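PDB 6PZ7: endoglucanase family 5 from Clostridium acetobutylicum ATCC 824, which probably hydrolyses the beta-glucan chains of plant biomass, cellulose among them, as a GH5_4 endoglucanase of broad substrate specificity. Local coordinates for residues A[11-16]-A[296-301]; A[166-171]-A[205-210]; A[276-281]-A[324-329]. All coordinates share one frame; numbering follows the deposited sequence. Where two conformers were deposited one is given.

In the fold
Interaction 1 comes first along the chain: helix 9-16, near the N terminus, meets the start of strand 298-303, the eighth and last strand of a parallel TIM barrel, so the loop it closes holds nearly the whole barrel. Nested inside that loop is interaction 2, a local contact of helix 161-180 with the linker from helix 201-206 into strand 216-221. Interaction 3 opens after interaction 2 has closed and crosses interaction 1, since helix 278-294 directly precedes strand 298-303 while helix 327-334 ends the chain. Interactions 1 and 3 touch where W301 packs on R281 and L329; interaction 2 lies on the opposite side of the chain's centre from interaction 3.

Interaction 1: residues A[11-16]-A[296-301]; sequences QIVNDM and GITTVW
V13 and T298 make the tight part of this contact, between the short helix 9-16 and the start of strand 298-303. The hydroxyl of T298 donates to the backbone carbonyl of V13, with OG1 2.7 Å from V13 O. The donor sits well above the carbonyl plane, 49° out of it. With OG1 beside its own backbone N (chi1 -71°), T298 presents the hydroxyl to the helix while CG2 turns to M16, whose CB lies 4.0 Å from T298 CG2. The side chains of V13 and T298 slide past each other in opposite directions, and V13 CG1 comes within 3.6 Å of T298 OG1. That same methyl also rests 3.7 Å from G296 O.

On the outer side the fit is looser. N14 points its CB away from the strand, and its amide bends back only far enough to bring OD1 4.1 Å from G296 O. Q10 bridges these two oxygens, its NE2 bonding to both. G296, at positive phi, is the C-prime residue of the Schellman motif that ends helix 278-294, and R293 of that helix also bonds T298 OG1 through NH2.

Helix and strand axes approach to 8.3 Å at 44°. Backbone pairing of T299 with G19 sets strand 298-303 beside strand 19-22, while V13 and M16 pack the helix on V266, near the start of strand 265-270.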
loop_
_atom_site.group_PDB
_atom_site.type_symbol
_atom_site.label_atom_id
_atom_site.label_comp_id
_atom_site.label_asym_id
_atom_site.label_seq_id
_atom_site.Cartn_x
_atom_site.Cartn_y
_atom_site.Cartn_z
ATOM N N GLN A 11 -6.800 -7.305 15.284
ATOM C CA GLN A 11 -8.242 -7.138 15.085
ATOM C C GLN A 11 -8.541 -6.140 13.968
ATOM O O GLN A 11 -9.438 -6.364 13.134
ATOM C CB GLN A 11 -8.906 -6.713 16.391
ATOM C CG GLN A 11 -9.000 -7.871 17.389
ATOM C CD GLN A 11 -9.538 -7.394 18.731
ATOM O OE1 GLN A 11 -9.187 -6.300 19.222
ATOM N NE2 GLN A 11 -10.347 -8.193 19.363
ATOM N N ILE A 12 -7.755 -5.061 13.892
ATOM C CA ILE A 12 -7.903 -4.092 12.805
ATOM C C ILE A 12 -7.623 -4.764 11.468
ATOM O O ILE A 12 -8.382 -4.609 10.500
ATOM C CB ILE A 12 -6.976 -2.874 13.030
ATOM C CG1 ILE A 12 -7.450 -2.013 14.198
ATOM C CG2 ILE A 12 -6.855 -2.016 11.774
ATOM C CD1 ILE A 12 -8.701 -1.180 13.940
ATOM N N VAL A 13 -6.491 -5.472 11.363
ATOM C CA VAL A 13 -6.145 -6.131 10.103
ATOM C C VAL A 13 -7.250 -7.091 9.671
ATOM O O VAL A 13 -7.643 -7.128 8.502
ATOM C CB VAL A 13 -4.783 -6.834 10.238
ATOM C CG1 VAL A 13 -4.488 -7.744 9.069
ATOM C CG2 VAL A 13 -3.677 -5.771 10.327
ATOM N N ASN A 14 -7.793 -7.870 10.607
ATOM C CA ASN A 14 -8.862 -8.786 10.241
ATOM C C ASN A 14 -10.089 -8.023 9.777
ATOM O O ASN A 14 -10.755 -8.421 8.815
ATOM C CB ASN A 14 -9.198 -9.661 11.449
ATOM C CG ASN A 14 -8.109 -10.653 11.773
ATOM O OD1 ASN A 14 -7.227 -10.901 10.961
ATOM N ND2 ASN A 14 -8.160 -11.208 12.973
ATOM N N ASP A 15 -10.421 -6.927 10.442
ATOM C CA ASP A 15 -11.603 -6.150 10.098
ATOM C C ASP A 15 -11.465 -5.506 8.716
ATOM O O ASP A 15 -12.456 -5.314 8.005
ATOM C CB ASP A 15 -11.840 -5.095 11.183
ATOM C CG ASP A 15 -13.267 -4.589 11.234
ATOM O OD1 ASP A 15 -14.191 -5.434 11.104
ATOM O OD2 ASP A 15 -13.503 -3.394 11.487
ATOM N N MET A 16 -10.245 -5.163 8.316
ATOM C CA MET A 16 -10.002 -4.571 7.007
ATOM C C MET A 16 -10.430 -5.507 5.883
ATOM O O MET A 16 -10.843 -5.030 4.821
ATOM C CB MET A 16 -8.509 -4.232 6.859
ATOM C CG MET A 16 -8.038 -3.045 7.690
ATOM S SD MET A 16 -6.263 -2.908 7.852
ATOM C CE MET A 16 -5.841 -2.298 6.226
ATOM N N GLY A 296 -3.719 -14.871 8.879
ATOM C CA GLY A 296 -3.960 -13.597 9.517
ATOM C C GLY A 296 -3.594 -12.368 8.712
ATOM O O GLY A 296 -3.543 -11.264 9.279
ATOM N N ILE A 297 -3.331 -12.513 7.418
ATOM C CA ILE A 297 -2.832 -11.439 6.567
ATOM C C ILE A 297 -3.938 -10.941 5.645
ATOM O O ILE A 297 -4.584 -11.737 4.944
ATOM C CB ILE A 297 -1.638 -11.927 5.730
ATOM C CG1 ILE A 297 -0.486 -12.426 6.616
ATOM C CG2 ILE A 297 -1.163 -10.830 4.798
ATOM C CD1 ILE A 297 0.509 -13.304 5.893
ATOM N N THR A 298 -4.173 -9.633 5.641
ATOM C CA THR A 298 -5.103 -8.967 4.729
ATOM C C THR A 298 -4.353 -8.460 3.509
ATOM O O THR A 298 -3.224 -7.954 3.640
ATOM C CB THR A 298 -5.820 -7.852 5.459
ATOM O OG1 THR A 298 -6.715 -8.488 6.376
ATOM C CG2 THR A 298 -6.591 -6.947 4.555
ATOM N N THR A 299 -4.996 -8.532 2.343
ATOM C CA THR A 299 -4.405 -8.182 1.057
ATOM C C THR A 299 -5.187 -7.054 0.410
ATOM O O THR A 299 -6.385 -6.874 0.674
ATOM C CB THR A 299 -4.413 -9.412 0.106
ATOM O OG1 THR A 299 -5.742 -9.721 -0.332
ATOM C CG2 THR A 299 -3.752 -10.626 0.749
ATOM N N VAL A 300 -4.506 -6.308 -0.460
ATOM C CA VAL A 300 -5.076 -5.132 -1.132
ATOM C C VAL A 300 -4.644 -5.179 -2.603
ATOM O O VAL A 300 -3.453 -5.090 -2.909
ATOM C CB VAL A 300 -4.615 -3.832 -0.476
ATOM C CG1 VAL A 300 -5.347 -2.633 -1.086
ATOM C CG2 VAL A 300 -4.800 -3.855 1.040
ATOM N N TRP A 301 -5.608 -5.362 -3.511
ATOM C CA TRP A 301 -5.331 -5.480 -4.944
ATOM C C TRP A 301 -4.863 -4.164 -5.537
ATOM O O TRP A 301 -5.455 -3.117 -5.259
ATOM C CB TRP A 301 -6.624 -5.921 -5.666
ATOM C CG TRP A 301 -6.423 -6.137 -7.150
ATOM C CD1 TRP A 301 -6.510 -5.206 -8.120
ATOM C CD2 TRP A 301 -6.075 -7.361 -7.798
ATOM N NE1 TRP A 301 -6.221 -5.755 -9.341
ATOM C CE2 TRP A 301 -5.970 -7.084 -9.166
ATOM C CE3 TRP A 301 -5.872 -8.683 -7.364
ATOM C CZ2 TRP A 301 -5.677 -8.070 -10.093
ATOM C CZ3 TRP A 301 -5.602 -9.653 -8.291
ATOM C CH2 TRP A 301 -5.492 -9.336 -9.633
#

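Interaction 2: residues A[166-171]-A[205-210]; sequences VINKFN and NDLVIP
The flat carboxamide of N168 has the CG2 methyl of V208 over one face, offset toward ND2 and 3.6 Å from N168 ND2; the two side chains cross at about a right angle. V208 N lies on that same side and donates to N168 OD1 at 3.0 Å, standing 55° out of the plane of the C=O. At the edge, N168 ND2 donates to D206 O at 2.9 Å, nearly in the amide plane and almost straight (169°).

Water extends the grip. One molecule donates to N168 OD1 and V208 O and accepts from N171 ND2, so N168 OD1 has two donors; a second donates to N168 O and V208 O. N171 is otherwise held inward, by T143 through OD1 and P193 O through ND2. At N171, three residues on from N168, the ring of P210 packs on the helix, with P210 CG 3.7 Å from N171 O.

One asparagine carboxamide thus bonds a carbonyl and an N-H two residues apart in the linker. It fastens the linker that leads into strand 216-221 against helix 161-180, on the outer layer of the TIM barrel.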
loop_
_atom_site.group_PDB
_atom_site.type_symbol
_atom_site.label_atom_id
_atom_site.label_comp_id
_atom_site.label_asym_id
_atom_site.label_seq_id
_atom_site.Cartn_x
_atom_site.Cartn_y
_atom_site.Cartn_z
ATOM N N VAL A 166 18.506 3.160 7.558
ATOM C CA VAL A 166 17.926 4.490 7.405
ATOM C C VAL A 166 16.404 4.421 7.273
ATOM O O VAL A 166 15.692 5.278 7.811
ATOM C CB VAL A 166 18.594 5.260 6.258
ATOM C CG1 VAL A 166 17.921 6.618 6.054
ATOM C CG2 VAL A 166 20.095 5.435 6.541
ATOM N N ILE A 167 15.866 3.414 6.602
ATOM C CA ILE A 167 14.412 3.300 6.554
ATOM C C ILE A 167 13.827 3.152 7.946
ATOM O O ILE A 167 12.747 3.682 8.232
ATOM C CB ILE A 167 13.982 2.177 5.618
ATOM C CG1 ILE A 167 14.253 2.637 4.173
ATOM C CG2 ILE A 167 12.525 1.771 5.869
ATOM C CD1 ILE A 167 14.256 1.572 3.221
ATOM N N ASN A 168 14.485 2.426 8.836
ATOM C CA ASN A 168 13.959 2.336 10.190
ATOM C C ASN A 168 13.885 3.716 10.833
ATOM O O ASN A 168 12.927 4.029 11.550
ATOM C CB ASN A 168 14.818 1.405 11.048
ATOM C CG ASN A 168 14.646 -0.061 10.678
ATOM O OD1 ASN A 168 13.560 -0.489 10.246
ATOM N ND2 ASN A 168 15.670 -0.844 10.867
ATOM N N LYS A 169 14.899 4.561 10.591
ATOM C CA LYS A 169 14.887 5.919 11.116
ATOM C C LYS A 169 13.768 6.743 10.496
ATOM O O LYS A 169 13.091 7.502 11.196
ATOM C CB LYS A 169 16.256 6.579 10.875
ATOM C CG LYS A 169 17.475 5.793 11.402
ATOM C CD LYS A 169 18.770 6.534 11.100
ATOM C CE LYS A 169 20.004 5.718 11.420
ATOM N NZ LYS A 169 21.266 6.480 11.141
ATOM N N PHE A 170 13.558 6.605 9.196
ATOM C CA PHE A 170 12.475 7.334 8.555
ATOM C C PHE A 170 11.106 6.909 9.094
ATOM O O PHE A 170 10.241 7.764 9.331
ATOM C CB PHE A 170 12.484 7.103 7.046
ATOM C CG PHE A 170 13.630 7.750 6.277
ATOM C CD1 PHE A 170 14.436 8.744 6.809
ATOM C CD2 PHE A 170 13.839 7.363 4.977
ATOM C CE1 PHE A 170 15.449 9.316 6.047
ATOM C CE2 PHE A 170 14.844 7.944 4.209
ATOM C CZ PHE A 170 15.647 8.924 4.749
ATOM N N ASN A 171 10.879 5.601 9.265
ATOM C CA ASN A 171 9.606 5.148 9.806
ATOM C C ASN A 171 9.409 5.676 11.221
ATOM O O ASN A 171 8.292 6.055 11.598
ATOM C CB ASN A 171 9.533 3.615 9.781
ATOM C CG ASN A 171 9.202 3.052 8.405
ATOM O OD1 ASN A 171 8.498 3.701 7.612
ATOM N ND2 ASN A 171 9.634 1.823 8.138
ATOM N N ASN A 205 14.043 -9.105 8.071
ATOM C CA ASN A 205 14.804 -9.303 9.307
ATOM C C ASN A 205 15.290 -7.997 9.918
ATOM O O ASN A 205 15.388 -7.883 11.154
ATOM C CB ASN A 205 16.003 -10.218 9.055
ATOM C CG ASN A 205 15.625 -11.683 9.033
ATOM O OD1 ASN A 205 14.571 -12.087 9.538
ATOM N ND2 ASN A 205 16.505 -12.497 8.467
ATOM N N ASP A 206 15.581 -6.995 9.107
ATOM C CA ASP A 206 16.164 -5.770 9.600
ATOM C C ASP A 206 15.145 -4.713 10.001
ATOM O O ASP A 206 15.528 -3.708 10.624
ATOM C CB ASP A 206 17.177 -5.164 8.615
ATOM C CG ASP A 206 18.508 -5.894 8.580
ATOM O OD1 ASP A 206 18.728 -6.821 9.405
ATOM O OD2 ASP A 206 19.364 -5.501 7.731
ATOM N N LEU A 207 13.864 -4.928 9.717
ATOM C CA LEU A 207 12.824 -3.998 10.117
ATOM C C LEU A 207 12.774 -3.880 11.631
ATOM O O LEU A 207 12.733 -4.886 12.342
ATOM C CB LEU A 207 11.487 -4.498 9.591
ATOM C CG LEU A 207 10.335 -3.528 9.758
ATOM C CD1 LEU A 207 10.489 -2.352 8.812
ATOM C CD2 LEU A 207 9.023 -4.223 9.525
ATOM N N VAL A 208 12.718 -2.645 12.111
ATOM C CA VAL A 208 12.479 -2.326 13.518
ATOM C C VAL A 208 11.156 -1.585 13.606
ATOM O O VAL A 208 10.964 -0.568 12.935
ATOM C CB VAL A 208 13.625 -1.489 14.116
ATOM C CG1 VAL A 208 13.267 -1.052 15.536
ATOM C CG2 VAL A 208 14.900 -2.292 14.073
ATOM N N ILE A 209 10.239 -2.080 14.422
ATOM C CA ILE A 209 8.971 -1.377 14.636
ATOM C C ILE A 209 9.215 -0.112 15.458
ATOM O O ILE A 209 9.705 -0.217 16.594
ATOM C CB ILE A 209 7.972 -2.293 15.368
ATOM C CG1 ILE A 209 7.701 -3.563 14.578
ATOM C CG2 ILE A 209 6.674 -1.526 15.692
ATOM C CD1 ILE A 209 6.907 -3.362 13.281
ATOM N N PRO A 210 8.890 1.081 14.963
ATOM C CA PRO A 210 9.135 2.315 15.730
ATOM C C PRO A 210 8.590 2.247 17.142
ATOM O O PRO A 210 7.388 1.979 17.352
ATOM C CB PRO A 210 8.407 3.395 14.906
ATOM C CG PRO A 210 8.479 2.895 13.495
ATOM C CD PRO A 210 8.313 1.372 13.630
HETATM O O HOH W 1 10.999 0.511 10.342
HETATM O O HOH W 2 11.892 2.135 13.327
#

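Interaction 3: residues A[276-281]-A[324-329]; sequences NNESSR and WVFPKL
E278 and the backbone N-H groups of K328 and L329 carry the polar part of this contact. The carboxylate is delivered by an extended chain, CG anti to the backbone N (chi1 -176°), and OE2 arrives at the first turn of helix 327-334. There E278 OE2 accepts from L329 N at 3.0 Å through its anti lone pair. A second bond to E278 OE2, from K328 N at 2.8 Å, is weak and bent. A negative charge at this helix start is probably favourable to the helix dipole.

The cation-pi contact joins R281 and F326. R281 NH1 sits 3.5 Å above the F326 ring plane, over its centre, with CZ 4.7 Å from the ring centroid. The guanidinium is turned edge-on, its plane 74° from that of the ring, while NH2 reaches S272 O. The opposite ring face carries V325 CG1, offset toward the rim.

Van der Waals contact comes from L329: CD2 lies over the centre of one guanidinium face, 3.7 Å from R281 CZ, and CD1 touches the backbone at R281 O.

The start of one helix is thus tied to the start of another, joining the chain's C-terminal helix to helix 278-294, which precedes the last strand of the TIM barrel.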
loop_
_atom_site.group_PDB
_atom_site.type_symbol
_atom_site.label_atom_id
_atom_site.label_comp_id
_atom_site.label_asym_id
_atom_site.label_seq_id
_atom_site.Cartn_x
_atom_site.Cartn_y
_atom_site.Cartn_z
ATOM N N ASN A 276 -4.995 -12.098 -21.057
ATOM C CA ASN A 276 -6.143 -12.813 -21.615
ATOM C C ASN A 276 -6.351 -14.146 -20.910
ATOM O O ASN A 276 -6.564 -15.195 -21.546
ATOM C CB ASN A 276 -5.994 -13.046 -23.130
ATOM C CG ASN A 276 -6.363 -11.858 -23.951
ATOM O OD1 ASN A 276 -7.354 -11.192 -23.683
ATOM N ND2 ASN A 276 -5.564 -11.581 -24.978
ATOM N N ASN A 277 -6.295 -14.111 -19.586
ATOM C CA ASN A 277 -6.109 -15.316 -18.780
ATOM C C ASN A 277 -6.869 -15.192 -17.467
ATOM O O ASN A 277 -6.356 -15.529 -16.397
ATOM C CB ASN A 277 -4.621 -15.601 -18.541
ATOM C CG ASN A 277 -3.940 -14.489 -17.762
ATOM O OD1 ASN A 277 -4.353 -13.331 -17.787
ATOM N ND2 ASN A 277 -2.840 -14.830 -17.107
ATOM N N GLU A 278 -8.107 -14.703 -17.532
ATOM C CA GLU A 278 -8.862 -14.418 -16.306
ATOM C C GLU A 278 -8.963 -15.636 -15.401
ATOM O O GLU A 278 -8.890 -15.496 -14.171
ATOM C CB GLU A 278 -10.272 -13.872 -16.617
ATOM C CG GLU A 278 -11.008 -13.477 -15.302
ATOM C CD GLU A 278 -12.380 -12.926 -15.522
ATOM O OE1 GLU A 278 -12.873 -12.943 -16.679
ATOM O OE2 GLU A 278 -12.983 -12.478 -14.550
ATOM N N SER A 279 -9.137 -16.835 -15.966
ATOM C CA SER A 279 -9.296 -18.021 -15.132
ATOM C C SER A 279 -8.064 -18.264 -14.270
ATOM O O SER A 279 -8.173 -18.578 -13.081
ATOM C CB SER A 279 -9.556 -19.229 -16.026
ATOM O OG SER A 279 -10.701 -19.015 -16.812
ATOM N N SER A 280 -6.885 -18.184 -14.874
ATOM C CA SER A 280 -5.656 -18.349 -14.094
ATOM C C SER A 280 -5.505 -17.251 -13.056
ATOM O O SER A 280 -5.051 -17.502 -11.933
ATOM C CB SER A 280 -4.434 -18.335 -15.024
ATOM O OG SER A 280 -4.277 -19.577 -15.712
ATOM N N ARG A 281 -5.791 -16.018 -13.452
ATOM C CA ARG A 281 -5.685 -14.914 -12.507
ATOM C C ARG A 281 -6.624 -15.101 -11.328
ATOM O O ARG A 281 -6.256 -14.809 -10.186
ATOM C CB ARG A 281 -6.000 -13.589 -13.216
ATOM C CG ARG A 281 -5.012 -13.205 -14.320
ATOM C CD ARG A 281 -5.475 -12.002 -15.116
ATOM N NE ARG A 281 -5.376 -10.767 -14.335
ATOM C CZ ARG A 281 -5.990 -9.633 -14.646
ATOM N NH1 ARG A 281 -6.848 -9.587 -15.662
ATOM N NH2 ARG A 281 -5.763 -8.540 -13.922
ATOM N N TRP A 324 -17.193 -3.778 -13.722
ATOM C CA TRP A 324 -16.116 -4.730 -13.446
ATOM C C TRP A 324 -15.774 -5.474 -14.730
ATOM O O TRP A 324 -16.620 -6.131 -15.324
ATOM C CB TRP A 324 -16.530 -5.723 -12.360
ATOM C CG TRP A 324 -16.717 -5.072 -11.013
ATOM C CD1 TRP A 324 -17.907 -4.859 -10.382
ATOM C CD2 TRP A 324 -15.703 -4.554 -10.161
ATOM N NE1 TRP A 324 -17.687 -4.240 -9.172
ATOM C CE2 TRP A 324 -16.340 -4.041 -9.014
ATOM C CE3 TRP A 324 -14.310 -4.476 -10.250
ATOM C CZ2 TRP A 324 -15.625 -3.449 -7.970
ATOM C CZ3 TRP A 324 -13.609 -3.910 -9.210
ATOM C CH2 TRP A 324 -14.270 -3.390 -8.078
ATOM N N VAL A 325 -14.518 -5.383 -15.152
ATOM C CA VAL A 325 -14.052 -5.931 -16.428
ATOM C C VAL A 325 -13.856 -7.436 -16.331
ATOM O O VAL A 325 -14.037 -8.137 -17.324
ATOM C CB VAL A 325 -12.738 -5.223 -16.850
ATOM C CG1 VAL A 325 -12.198 -5.858 -18.146
ATOM C CG2 VAL A 325 -12.942 -3.703 -17.021
ATOM N N PHE A 326 -13.427 -7.918 -15.166
ATOM C CA PHE A 326 -13.042 -9.311 -14.937
ATOM C C PHE A 326 -13.901 -9.821 -13.783
ATOM O O PHE A 326 -13.458 -9.844 -12.629
ATOM C CB PHE A 326 -11.543 -9.442 -14.654
ATOM C CG PHE A 326 -10.683 -8.897 -15.757
ATOM C CD1 PHE A 326 -10.551 -9.568 -16.959
ATOM C CD2 PHE A 326 -10.067 -7.691 -15.599
ATOM C CE1 PHE A 326 -9.776 -8.990 -17.986
ATOM C CE2 PHE A 326 -9.294 -7.164 -16.614
ATOM C CZ PHE A 326 -9.150 -7.799 -17.762
ATOM N N PRO A 327 -15.158 -10.170 -14.043
ATOM C CA PRO A 327 -16.099 -10.441 -12.939
ATOM C C PRO A 327 -15.757 -11.678 -12.152
ATOM O O PRO A 327 -16.018 -11.716 -10.940
ATOM C CB PRO A 327 -17.462 -10.552 -13.657
ATOM C CG PRO A 327 -17.108 -10.919 -15.081
ATOM C CD PRO A 327 -15.827 -10.187 -15.356
ATOM N N LYS A 328 -15.189 -12.699 -12.767
ATOM C CA LYS A 328 -14.815 -13.893 -12.007
ATOM C C LYS A 328 -13.661 -13.579 -11.063
ATOM O O LYS A 328 -13.665 -13.979 -9.891
ATOM C CB LYS A 328 -14.424 -14.977 -12.984
ATOM C CG LYS A 328 -13.902 -16.270 -12.406
ATOM C CD LYS A 328 -13.406 -17.173 -13.533
ATOM C CE LYS A 328 -12.868 -18.481 -13.008
ATOM N NZ LYS A 328 -12.788 -19.522 -14.128
ATOM N N LEU A 329 -12.706 -12.790 -11.538
ATOM C CA LEU A 329 -11.556 -12.392 -10.746
ATOM C C LEU A 329 -11.981 -11.542 -9.565
ATOM O O LEU A 329 -11.537 -11.767 -8.442
ATOM C CB LEU A 329 -10.563 -11.670 -11.665
ATOM C CG LEU A 329 -9.358 -11.035 -11.035
ATOM C CD1 LEU A 329 -8.525 -12.007 -10.183
ATOM C CD2 LEU A 329 -8.499 -10.396 -12.071
#